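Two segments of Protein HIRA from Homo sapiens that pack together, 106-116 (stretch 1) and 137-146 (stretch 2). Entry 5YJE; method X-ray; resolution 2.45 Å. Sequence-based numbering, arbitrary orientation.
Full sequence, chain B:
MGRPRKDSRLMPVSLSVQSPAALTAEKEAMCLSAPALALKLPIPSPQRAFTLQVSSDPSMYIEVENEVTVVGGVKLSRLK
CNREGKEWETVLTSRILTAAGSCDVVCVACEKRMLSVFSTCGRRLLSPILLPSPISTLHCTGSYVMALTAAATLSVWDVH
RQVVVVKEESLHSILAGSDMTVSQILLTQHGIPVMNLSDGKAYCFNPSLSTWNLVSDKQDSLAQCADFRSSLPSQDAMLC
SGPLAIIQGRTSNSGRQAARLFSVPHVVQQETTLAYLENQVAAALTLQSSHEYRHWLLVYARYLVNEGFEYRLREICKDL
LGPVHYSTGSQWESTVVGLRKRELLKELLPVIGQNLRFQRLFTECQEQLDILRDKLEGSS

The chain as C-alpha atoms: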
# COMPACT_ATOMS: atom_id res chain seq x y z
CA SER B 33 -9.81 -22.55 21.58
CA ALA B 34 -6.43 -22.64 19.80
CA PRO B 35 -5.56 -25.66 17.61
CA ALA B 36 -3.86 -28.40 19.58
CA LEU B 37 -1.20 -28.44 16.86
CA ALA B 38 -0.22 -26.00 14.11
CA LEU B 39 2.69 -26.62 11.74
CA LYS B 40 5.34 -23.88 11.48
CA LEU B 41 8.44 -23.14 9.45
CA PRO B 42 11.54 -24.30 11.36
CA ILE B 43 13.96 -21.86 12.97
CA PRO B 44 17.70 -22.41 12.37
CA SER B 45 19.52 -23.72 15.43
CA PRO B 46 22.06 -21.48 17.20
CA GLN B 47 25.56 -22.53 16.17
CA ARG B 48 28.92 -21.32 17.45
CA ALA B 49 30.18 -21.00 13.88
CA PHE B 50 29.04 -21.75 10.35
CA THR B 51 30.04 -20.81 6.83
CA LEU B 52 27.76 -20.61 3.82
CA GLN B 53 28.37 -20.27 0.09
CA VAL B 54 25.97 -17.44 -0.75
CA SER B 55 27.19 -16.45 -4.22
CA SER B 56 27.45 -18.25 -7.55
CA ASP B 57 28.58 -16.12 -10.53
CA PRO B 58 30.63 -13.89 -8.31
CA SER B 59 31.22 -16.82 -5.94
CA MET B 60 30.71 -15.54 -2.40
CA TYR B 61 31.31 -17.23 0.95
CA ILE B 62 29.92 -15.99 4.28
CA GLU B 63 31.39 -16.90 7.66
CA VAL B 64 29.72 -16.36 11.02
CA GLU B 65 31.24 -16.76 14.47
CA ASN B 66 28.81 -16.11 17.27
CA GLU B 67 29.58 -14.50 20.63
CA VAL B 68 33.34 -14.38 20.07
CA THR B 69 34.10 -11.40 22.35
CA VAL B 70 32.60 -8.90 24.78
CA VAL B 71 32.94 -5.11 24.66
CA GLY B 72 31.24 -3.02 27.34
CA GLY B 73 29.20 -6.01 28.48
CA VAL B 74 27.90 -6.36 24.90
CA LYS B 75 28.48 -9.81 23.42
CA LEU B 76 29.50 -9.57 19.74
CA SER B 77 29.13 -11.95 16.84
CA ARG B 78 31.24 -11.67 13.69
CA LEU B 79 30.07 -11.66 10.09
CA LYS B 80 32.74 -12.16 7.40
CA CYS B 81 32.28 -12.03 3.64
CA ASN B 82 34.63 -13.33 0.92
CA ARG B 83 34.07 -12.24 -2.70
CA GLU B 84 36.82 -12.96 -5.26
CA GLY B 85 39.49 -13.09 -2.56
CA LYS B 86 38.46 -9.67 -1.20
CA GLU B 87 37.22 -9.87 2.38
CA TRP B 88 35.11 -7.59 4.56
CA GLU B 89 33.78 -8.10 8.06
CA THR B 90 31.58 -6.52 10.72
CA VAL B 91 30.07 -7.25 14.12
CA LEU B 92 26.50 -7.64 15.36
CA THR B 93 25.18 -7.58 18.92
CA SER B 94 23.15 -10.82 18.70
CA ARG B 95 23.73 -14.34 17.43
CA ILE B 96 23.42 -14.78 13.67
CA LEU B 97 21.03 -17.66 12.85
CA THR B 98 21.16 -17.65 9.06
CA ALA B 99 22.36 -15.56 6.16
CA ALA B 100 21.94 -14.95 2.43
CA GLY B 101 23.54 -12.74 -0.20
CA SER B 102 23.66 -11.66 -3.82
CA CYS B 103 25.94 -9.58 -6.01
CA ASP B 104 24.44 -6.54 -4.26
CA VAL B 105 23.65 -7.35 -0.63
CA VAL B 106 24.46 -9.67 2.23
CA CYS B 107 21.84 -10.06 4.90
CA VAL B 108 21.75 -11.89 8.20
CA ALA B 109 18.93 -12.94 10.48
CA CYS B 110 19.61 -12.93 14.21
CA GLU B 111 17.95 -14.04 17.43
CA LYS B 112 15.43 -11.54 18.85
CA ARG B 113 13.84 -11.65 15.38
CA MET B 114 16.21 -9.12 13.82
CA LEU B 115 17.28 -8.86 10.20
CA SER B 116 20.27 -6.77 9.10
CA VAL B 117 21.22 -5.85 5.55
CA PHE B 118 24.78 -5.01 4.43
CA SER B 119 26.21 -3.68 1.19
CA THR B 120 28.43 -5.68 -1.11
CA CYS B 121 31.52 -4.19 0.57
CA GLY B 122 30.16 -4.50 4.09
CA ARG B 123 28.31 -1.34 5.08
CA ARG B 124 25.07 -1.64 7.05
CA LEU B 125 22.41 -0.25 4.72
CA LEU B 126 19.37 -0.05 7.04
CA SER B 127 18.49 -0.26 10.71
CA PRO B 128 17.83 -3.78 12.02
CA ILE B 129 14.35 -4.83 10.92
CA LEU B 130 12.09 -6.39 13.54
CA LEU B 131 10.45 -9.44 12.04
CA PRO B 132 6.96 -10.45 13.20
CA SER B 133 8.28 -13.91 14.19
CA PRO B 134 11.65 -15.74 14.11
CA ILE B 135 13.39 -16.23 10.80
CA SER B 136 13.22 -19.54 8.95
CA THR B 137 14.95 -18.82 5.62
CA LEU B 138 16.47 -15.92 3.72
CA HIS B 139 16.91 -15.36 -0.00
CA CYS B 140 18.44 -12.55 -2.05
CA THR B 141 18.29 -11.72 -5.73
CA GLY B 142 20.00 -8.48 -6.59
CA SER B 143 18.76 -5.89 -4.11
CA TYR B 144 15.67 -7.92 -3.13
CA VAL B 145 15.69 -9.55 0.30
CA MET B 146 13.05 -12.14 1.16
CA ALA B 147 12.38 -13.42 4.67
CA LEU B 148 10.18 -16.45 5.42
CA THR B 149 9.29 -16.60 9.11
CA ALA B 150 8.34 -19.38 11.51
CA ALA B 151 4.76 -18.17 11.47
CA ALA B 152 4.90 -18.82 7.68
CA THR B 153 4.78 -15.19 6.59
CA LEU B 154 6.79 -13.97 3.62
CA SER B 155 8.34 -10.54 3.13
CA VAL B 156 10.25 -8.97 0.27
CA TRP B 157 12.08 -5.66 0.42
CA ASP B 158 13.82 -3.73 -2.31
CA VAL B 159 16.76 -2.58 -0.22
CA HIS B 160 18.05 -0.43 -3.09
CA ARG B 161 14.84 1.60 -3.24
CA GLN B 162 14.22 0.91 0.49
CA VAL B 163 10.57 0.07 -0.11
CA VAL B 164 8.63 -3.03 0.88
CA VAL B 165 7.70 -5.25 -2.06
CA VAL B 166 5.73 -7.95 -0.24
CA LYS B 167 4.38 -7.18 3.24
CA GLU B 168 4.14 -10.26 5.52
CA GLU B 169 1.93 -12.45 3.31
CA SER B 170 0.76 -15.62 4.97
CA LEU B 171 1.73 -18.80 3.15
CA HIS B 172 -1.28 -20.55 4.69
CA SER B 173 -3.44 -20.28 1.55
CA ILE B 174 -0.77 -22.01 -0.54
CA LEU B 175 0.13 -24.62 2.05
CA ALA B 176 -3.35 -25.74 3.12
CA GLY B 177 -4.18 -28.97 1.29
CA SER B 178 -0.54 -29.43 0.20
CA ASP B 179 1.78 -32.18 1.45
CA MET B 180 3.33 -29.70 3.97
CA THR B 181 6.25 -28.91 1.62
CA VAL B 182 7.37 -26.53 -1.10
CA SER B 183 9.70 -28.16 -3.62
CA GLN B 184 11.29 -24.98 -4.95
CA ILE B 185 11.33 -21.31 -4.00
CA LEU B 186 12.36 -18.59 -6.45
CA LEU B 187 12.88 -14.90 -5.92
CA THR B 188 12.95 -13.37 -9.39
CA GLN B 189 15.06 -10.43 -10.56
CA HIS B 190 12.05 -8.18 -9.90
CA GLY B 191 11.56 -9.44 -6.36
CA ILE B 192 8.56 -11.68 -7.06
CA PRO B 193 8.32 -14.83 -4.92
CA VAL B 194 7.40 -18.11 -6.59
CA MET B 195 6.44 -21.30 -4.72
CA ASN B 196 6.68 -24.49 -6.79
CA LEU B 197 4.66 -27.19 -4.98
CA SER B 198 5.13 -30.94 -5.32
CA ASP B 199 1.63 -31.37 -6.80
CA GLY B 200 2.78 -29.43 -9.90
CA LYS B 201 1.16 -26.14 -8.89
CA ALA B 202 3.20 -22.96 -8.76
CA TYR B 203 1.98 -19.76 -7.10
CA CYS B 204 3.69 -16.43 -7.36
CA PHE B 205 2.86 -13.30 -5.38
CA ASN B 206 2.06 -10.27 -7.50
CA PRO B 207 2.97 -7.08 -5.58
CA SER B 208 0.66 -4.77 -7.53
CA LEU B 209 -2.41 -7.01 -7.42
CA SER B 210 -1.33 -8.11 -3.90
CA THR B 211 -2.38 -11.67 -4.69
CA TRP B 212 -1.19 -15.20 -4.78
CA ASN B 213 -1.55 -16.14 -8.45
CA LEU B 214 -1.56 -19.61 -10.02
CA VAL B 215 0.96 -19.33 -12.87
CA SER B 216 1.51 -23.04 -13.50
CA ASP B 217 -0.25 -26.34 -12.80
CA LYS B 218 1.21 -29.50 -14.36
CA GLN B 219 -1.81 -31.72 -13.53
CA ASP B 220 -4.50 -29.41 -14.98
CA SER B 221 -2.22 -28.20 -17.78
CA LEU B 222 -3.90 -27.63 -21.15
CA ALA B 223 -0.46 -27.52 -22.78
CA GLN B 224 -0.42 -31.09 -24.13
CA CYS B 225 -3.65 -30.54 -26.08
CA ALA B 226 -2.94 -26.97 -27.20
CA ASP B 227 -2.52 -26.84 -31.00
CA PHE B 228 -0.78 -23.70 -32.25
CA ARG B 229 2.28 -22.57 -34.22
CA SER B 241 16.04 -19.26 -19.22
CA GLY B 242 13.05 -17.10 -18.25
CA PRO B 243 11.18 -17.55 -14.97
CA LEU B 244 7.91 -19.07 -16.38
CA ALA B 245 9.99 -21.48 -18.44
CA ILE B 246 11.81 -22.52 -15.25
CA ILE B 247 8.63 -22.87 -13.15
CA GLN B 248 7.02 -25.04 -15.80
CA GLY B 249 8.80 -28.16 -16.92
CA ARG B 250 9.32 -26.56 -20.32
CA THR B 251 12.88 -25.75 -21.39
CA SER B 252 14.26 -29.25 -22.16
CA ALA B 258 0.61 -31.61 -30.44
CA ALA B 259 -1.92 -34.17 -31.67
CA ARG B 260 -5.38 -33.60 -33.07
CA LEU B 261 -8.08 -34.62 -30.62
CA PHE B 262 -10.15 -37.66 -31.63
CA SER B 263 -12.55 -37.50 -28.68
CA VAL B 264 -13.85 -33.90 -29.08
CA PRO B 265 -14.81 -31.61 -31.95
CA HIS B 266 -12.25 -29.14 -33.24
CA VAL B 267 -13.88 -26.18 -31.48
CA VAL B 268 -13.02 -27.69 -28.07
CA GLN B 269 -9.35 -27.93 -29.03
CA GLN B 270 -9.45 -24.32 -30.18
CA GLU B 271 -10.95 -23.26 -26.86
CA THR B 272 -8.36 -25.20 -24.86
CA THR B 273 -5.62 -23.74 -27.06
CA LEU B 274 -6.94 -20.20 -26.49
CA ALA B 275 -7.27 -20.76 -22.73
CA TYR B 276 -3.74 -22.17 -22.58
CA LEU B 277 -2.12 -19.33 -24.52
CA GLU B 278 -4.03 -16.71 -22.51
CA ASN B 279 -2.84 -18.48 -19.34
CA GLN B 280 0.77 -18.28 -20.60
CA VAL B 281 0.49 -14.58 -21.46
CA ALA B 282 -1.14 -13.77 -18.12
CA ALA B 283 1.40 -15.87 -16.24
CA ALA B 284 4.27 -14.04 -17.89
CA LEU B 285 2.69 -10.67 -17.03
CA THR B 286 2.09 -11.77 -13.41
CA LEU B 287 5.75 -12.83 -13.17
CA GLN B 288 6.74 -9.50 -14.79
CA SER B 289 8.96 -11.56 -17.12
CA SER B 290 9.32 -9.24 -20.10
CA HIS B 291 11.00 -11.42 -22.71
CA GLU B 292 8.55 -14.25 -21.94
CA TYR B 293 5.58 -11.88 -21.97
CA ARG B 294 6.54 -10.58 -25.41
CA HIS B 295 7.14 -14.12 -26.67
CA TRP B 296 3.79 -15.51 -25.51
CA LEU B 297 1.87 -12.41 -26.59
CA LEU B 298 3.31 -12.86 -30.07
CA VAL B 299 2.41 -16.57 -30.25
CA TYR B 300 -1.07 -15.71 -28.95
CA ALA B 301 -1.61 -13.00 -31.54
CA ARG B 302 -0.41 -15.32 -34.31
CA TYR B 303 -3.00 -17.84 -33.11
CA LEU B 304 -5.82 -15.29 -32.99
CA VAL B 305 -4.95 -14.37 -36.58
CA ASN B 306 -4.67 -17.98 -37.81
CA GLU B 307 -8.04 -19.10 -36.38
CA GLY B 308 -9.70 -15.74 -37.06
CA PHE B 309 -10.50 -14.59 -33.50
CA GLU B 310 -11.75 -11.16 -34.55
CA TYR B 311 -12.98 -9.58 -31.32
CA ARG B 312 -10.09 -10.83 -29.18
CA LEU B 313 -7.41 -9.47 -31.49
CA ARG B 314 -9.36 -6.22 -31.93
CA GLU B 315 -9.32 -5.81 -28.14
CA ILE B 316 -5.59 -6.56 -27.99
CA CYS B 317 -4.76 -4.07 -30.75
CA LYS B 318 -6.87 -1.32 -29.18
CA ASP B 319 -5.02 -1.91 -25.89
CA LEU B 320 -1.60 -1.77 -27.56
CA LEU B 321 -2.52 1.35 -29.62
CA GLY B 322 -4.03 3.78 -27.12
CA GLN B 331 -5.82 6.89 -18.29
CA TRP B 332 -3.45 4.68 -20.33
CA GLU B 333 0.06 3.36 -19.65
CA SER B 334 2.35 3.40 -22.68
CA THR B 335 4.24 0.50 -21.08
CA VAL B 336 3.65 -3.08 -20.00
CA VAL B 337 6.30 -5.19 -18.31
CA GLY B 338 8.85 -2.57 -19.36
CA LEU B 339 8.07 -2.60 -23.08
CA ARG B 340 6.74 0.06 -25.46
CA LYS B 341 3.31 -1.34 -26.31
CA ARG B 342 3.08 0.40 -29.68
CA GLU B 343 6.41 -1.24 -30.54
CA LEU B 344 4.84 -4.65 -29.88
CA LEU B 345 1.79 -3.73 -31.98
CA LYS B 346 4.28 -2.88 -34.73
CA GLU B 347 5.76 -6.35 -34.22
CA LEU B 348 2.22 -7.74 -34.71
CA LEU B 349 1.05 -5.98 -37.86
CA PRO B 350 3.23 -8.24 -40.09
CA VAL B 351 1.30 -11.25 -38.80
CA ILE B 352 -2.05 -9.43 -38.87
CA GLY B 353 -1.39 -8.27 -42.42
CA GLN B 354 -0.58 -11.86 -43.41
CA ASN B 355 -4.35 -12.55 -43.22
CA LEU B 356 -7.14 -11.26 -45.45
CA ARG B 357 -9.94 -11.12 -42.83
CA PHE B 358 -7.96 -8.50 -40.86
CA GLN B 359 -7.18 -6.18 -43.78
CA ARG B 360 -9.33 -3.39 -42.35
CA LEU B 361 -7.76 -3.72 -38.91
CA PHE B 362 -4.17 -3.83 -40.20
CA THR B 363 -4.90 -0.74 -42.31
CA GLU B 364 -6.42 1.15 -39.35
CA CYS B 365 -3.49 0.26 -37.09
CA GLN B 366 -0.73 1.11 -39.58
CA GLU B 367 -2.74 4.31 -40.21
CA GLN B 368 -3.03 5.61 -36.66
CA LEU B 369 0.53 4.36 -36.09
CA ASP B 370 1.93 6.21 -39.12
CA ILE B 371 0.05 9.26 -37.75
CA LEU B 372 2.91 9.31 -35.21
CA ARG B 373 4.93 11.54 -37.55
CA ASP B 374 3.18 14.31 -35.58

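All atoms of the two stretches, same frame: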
# COMPACT_ATOMS: atom_id res chain seq x y z
N VAL B 106 24.33 -8.53 1.34
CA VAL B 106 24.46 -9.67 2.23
C VAL B 106 23.54 -9.37 3.39
O VAL B 106 23.56 -8.27 3.93
CB VAL B 106 25.91 -9.85 2.73
CG1 VAL B 106 25.96 -10.86 3.86
CG2 VAL B 106 26.84 -10.24 1.60
N CYS B 107 22.71 -10.32 3.77
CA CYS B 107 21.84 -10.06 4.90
C CYS B 107 21.92 -11.22 5.87
O CYS B 107 22.24 -12.35 5.49
CB CYS B 107 20.40 -9.82 4.47
SG CYS B 107 19.86 -11.07 3.37
N VAL B 108 21.67 -10.91 7.14
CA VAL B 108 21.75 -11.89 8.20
C VAL B 108 20.49 -11.78 9.04
O VAL B 108 19.97 -10.68 9.25
CB VAL B 108 23.01 -11.73 9.10
CG1 VAL B 108 24.30 -12.07 8.32
CG2 VAL B 108 23.08 -10.35 9.66
N ALA B 109 20.01 -12.92 9.51
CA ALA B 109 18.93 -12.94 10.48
C ALA B 109 19.47 -13.49 11.79
O ALA B 109 20.20 -14.49 11.80
CB ALA B 109 17.73 -13.75 9.98
N CYS B 110 19.09 -12.80 12.87
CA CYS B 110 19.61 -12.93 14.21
C CYS B 110 18.48 -13.22 15.17
O CYS B 110 17.32 -12.82 14.94
CB CYS B 110 20.34 -11.64 14.67
SG CYS B 110 21.66 -11.07 13.57
N GLU B 111 18.84 -13.86 16.29
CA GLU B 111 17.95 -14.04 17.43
C GLU B 111 17.35 -12.70 17.84
O GLU B 111 17.93 -11.64 17.53
CB GLU B 111 18.70 -14.65 18.61
CG GLU B 111 19.33 -16.00 18.33
CD GLU B 111 20.05 -16.54 19.55
OE1 GLU B 111 20.75 -15.75 20.24
OE2 GLU B 111 19.89 -17.75 19.84
N LYS B 112 16.23 -12.74 18.57
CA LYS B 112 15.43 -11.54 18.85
C LYS B 112 14.82 -10.99 17.56
O LYS B 112 14.56 -9.78 17.46
CB LYS B 112 16.23 -10.45 19.58
CG LYS B 112 16.67 -10.80 21.00
N ARG B 113 14.66 -11.88 16.56
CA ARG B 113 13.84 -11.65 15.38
C ARG B 113 14.33 -10.45 14.57
O ARG B 113 13.52 -9.64 14.08
CB ARG B 113 12.36 -11.49 15.75
CG ARG B 113 11.71 -12.75 16.29
CD ARG B 113 10.66 -12.43 17.36
NE ARG B 113 9.64 -11.55 16.85
CZ ARG B 113 9.00 -10.63 17.58
NH1 ARG B 113 9.27 -10.46 18.87
NH2 ARG B 113 8.08 -9.87 16.98
N MET B 114 15.65 -10.30 14.47
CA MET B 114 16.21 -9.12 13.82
C MET B 114 16.83 -9.51 12.50
O MET B 114 17.46 -10.56 12.39
CB MET B 114 17.29 -8.42 14.66
CG MET B 114 16.87 -7.90 16.02
SD MET B 114 15.45 -6.79 16.14
CE MET B 114 15.64 -5.64 14.79
N LEU B 115 16.70 -8.64 11.51
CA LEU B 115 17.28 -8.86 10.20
C LEU B 115 18.12 -7.64 9.84
O LEU B 115 17.64 -6.51 9.94
CB LEU B 115 16.17 -9.10 9.18
CG LEU B 115 16.52 -8.83 7.72
CD1 LEU B 115 17.46 -9.89 7.21
CD2 LEU B 115 15.25 -8.82 6.94
N SER B 116 19.38 -7.86 9.46
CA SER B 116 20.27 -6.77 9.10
C SER B 116 20.77 -6.95 7.67
O SER B 116 20.99 -8.06 7.20
CB SER B 116 21.46 -6.65 10.06
OG SER B 116 21.02 -6.38 11.38
N THR B 137 13.99 -18.88 6.71
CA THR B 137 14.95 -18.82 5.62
C THR B 137 15.03 -17.41 5.04
O THR B 137 14.09 -16.61 5.13
CB THR B 137 14.59 -19.80 4.47
OG1 THR B 137 13.25 -19.54 4.01
CG2 THR B 137 14.75 -21.27 4.91
N LEU B 138 16.17 -17.15 4.41
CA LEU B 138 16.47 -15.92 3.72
C LEU B 138 16.84 -16.23 2.28
O LEU B 138 17.51 -17.23 2.01
CB LEU B 138 17.64 -15.15 4.38
CG LEU B 138 17.41 -14.42 5.70
CD1 LEU B 138 18.71 -13.76 6.23
CD2 LEU B 138 16.29 -13.37 5.53
N HIS B 139 16.45 -15.34 1.38
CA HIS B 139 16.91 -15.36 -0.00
C HIS B 139 17.24 -13.94 -0.43
O HIS B 139 16.63 -12.98 0.05
CB HIS B 139 15.85 -15.93 -0.97
CG HIS B 139 15.33 -17.28 -0.59
ND1 HIS B 139 14.59 -17.51 0.55
CD2 HIS B 139 15.43 -18.48 -1.22
CE1 HIS B 139 14.27 -18.79 0.62
NE2 HIS B 139 14.77 -19.40 -0.45
N CYS B 140 18.20 -13.81 -1.36
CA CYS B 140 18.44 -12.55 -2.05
C CYS B 140 18.59 -12.79 -3.55
O CYS B 140 19.15 -13.79 -3.99
CB CYS B 140 19.71 -11.81 -1.59
SG CYS B 140 19.84 -11.85 0.13
N THR B 141 18.08 -11.82 -4.30
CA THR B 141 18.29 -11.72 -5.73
C THR B 141 18.52 -10.25 -5.99
O THR B 141 17.63 -9.44 -5.73
CB THR B 141 17.06 -12.22 -6.51
OG1 THR B 141 16.77 -13.58 -6.16
CG2 THR B 141 17.29 -12.13 -8.02
N GLY B 142 19.70 -9.90 -6.46
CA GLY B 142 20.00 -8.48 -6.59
C GLY B 142 19.78 -7.77 -5.26
O GLY B 142 20.26 -8.20 -4.21
N SER B 143 19.02 -6.69 -5.30
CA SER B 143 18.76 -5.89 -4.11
C SER B 143 17.47 -6.29 -3.40
O SER B 143 17.00 -5.55 -2.53
CB SER B 143 18.71 -4.41 -4.48
OG SER B 143 19.91 -4.05 -5.16
N TYR B 144 16.88 -7.43 -3.77
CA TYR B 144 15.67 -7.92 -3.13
C TYR B 144 16.03 -8.91 -2.04
O TYR B 144 16.81 -9.85 -2.27
CB TYR B 144 14.73 -8.55 -4.16
CG TYR B 144 14.16 -7.56 -5.17
CD1 TYR B 144 13.12 -6.71 -4.82
CD2 TYR B 144 14.67 -7.48 -6.47
CE1 TYR B 144 12.59 -5.79 -5.76
CE2 TYR B 144 14.16 -6.56 -7.40
CZ TYR B 144 13.12 -5.73 -7.04
OH TYR B 144 12.61 -4.84 -7.98
N VAL B 145 15.49 -8.68 -0.85
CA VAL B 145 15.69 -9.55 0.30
C VAL B 145 14.34 -10.11 0.68
O VAL B 145 13.36 -9.36 0.83
CB VAL B 145 16.32 -8.80 1.50
CG1 VAL B 145 16.42 -9.72 2.72
CG2 VAL B 145 17.70 -8.27 1.11
N MET B 146 14.27 -11.43 0.82
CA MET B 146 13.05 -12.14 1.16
C MET B 146 13.27 -12.89 2.47
O MET B 146 14.24 -13.62 2.62
CB MET B 146 12.66 -13.10 0.03
CG MET B 146 11.41 -13.91 0.34
SD MET B 146 10.77 -14.90 -1.05
CE MET B 146 11.97 -16.17 -1.29

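The most unusual feature of this contact is a pair of cysteines whose sulfur atoms lie 3.3 Å apart, Cys-107 SG to Cys-140 SG. This is well beyond the roughly 2.0 Å of a disulfide, so the two side chains are not covalently linked in the model, yet the sulfurs are pressed closely together. Cys-107 adopts the p rotamer and Cys-140 the m rotamer, and the CA-to-CB bond of each points toward the other stretch.

Around this pair the side-chain contacts are all apolar. Each stretch forms a hairpin of its own: Val-108 pairs with Ser-116 and Cys-110 with Met-114 in stretch 1, while His-139 pairs with Met-146 and Thr-141 with Tyr-144 in stretch 2, where a type II' turn runs from Thr-141 to Tyr-144. Gly-142, with phi/psi of 54/-129°, takes the positive phi that glycine readily accommodates. These backbone hydrogen bonds lie within each hairpin, and none crosses between the two. Strands 106-110 and 137-141 run nearly antiparallel, at 169°, but their axes come no closer than 8.2 Å, a separation bridged by side chains.

Leu-138 makes the most extensive set of contacts. Its CD1 approaches the backbone of the facing strand, 3.6 Å from Ala-109 N and 3.9 Å from Cys-107 O, and also lies 3.9 Å from Ala-109 CB and 4.1 Å from Cys-107 SG. The small side chain of Ala-109 accompanies this close approach of the leucine methyl to the strand. Leu-138 also reaches the second strand of the hairpin, its CD2 4.0 Å and its CD1 4.2 Å from Leu-115 CD1, so that the one side chain touches both strands of stretch 1.

Val-145 completes the packing from the second strand of stretch 2. Its CG1 lies 3.8 Å from Cys-107 SG and, more loosely, 4.5 Å from Leu-115 CD2. Cys-107 therefore meets Leu-138, Cys-140 and Val-145, its sulfur touching residues from both strands of the opposing hairpin.

The side chains follow the alternation expected of beta strands. Cys-107 and Ala-109 point toward stretch 2 while Val-106 and Val-108 point away; likewise Leu-138 and Cys-140 point toward stretch 1, and Thr-137 and His-139 away. The loop of stretch 1, Glu-111 to Arg-113, and the Gly-142 and Ser-143 corner of the other turn remain out of reach. The contact is small, burying 264 Å² summed over both sides, and consists of a few closely packed side chains.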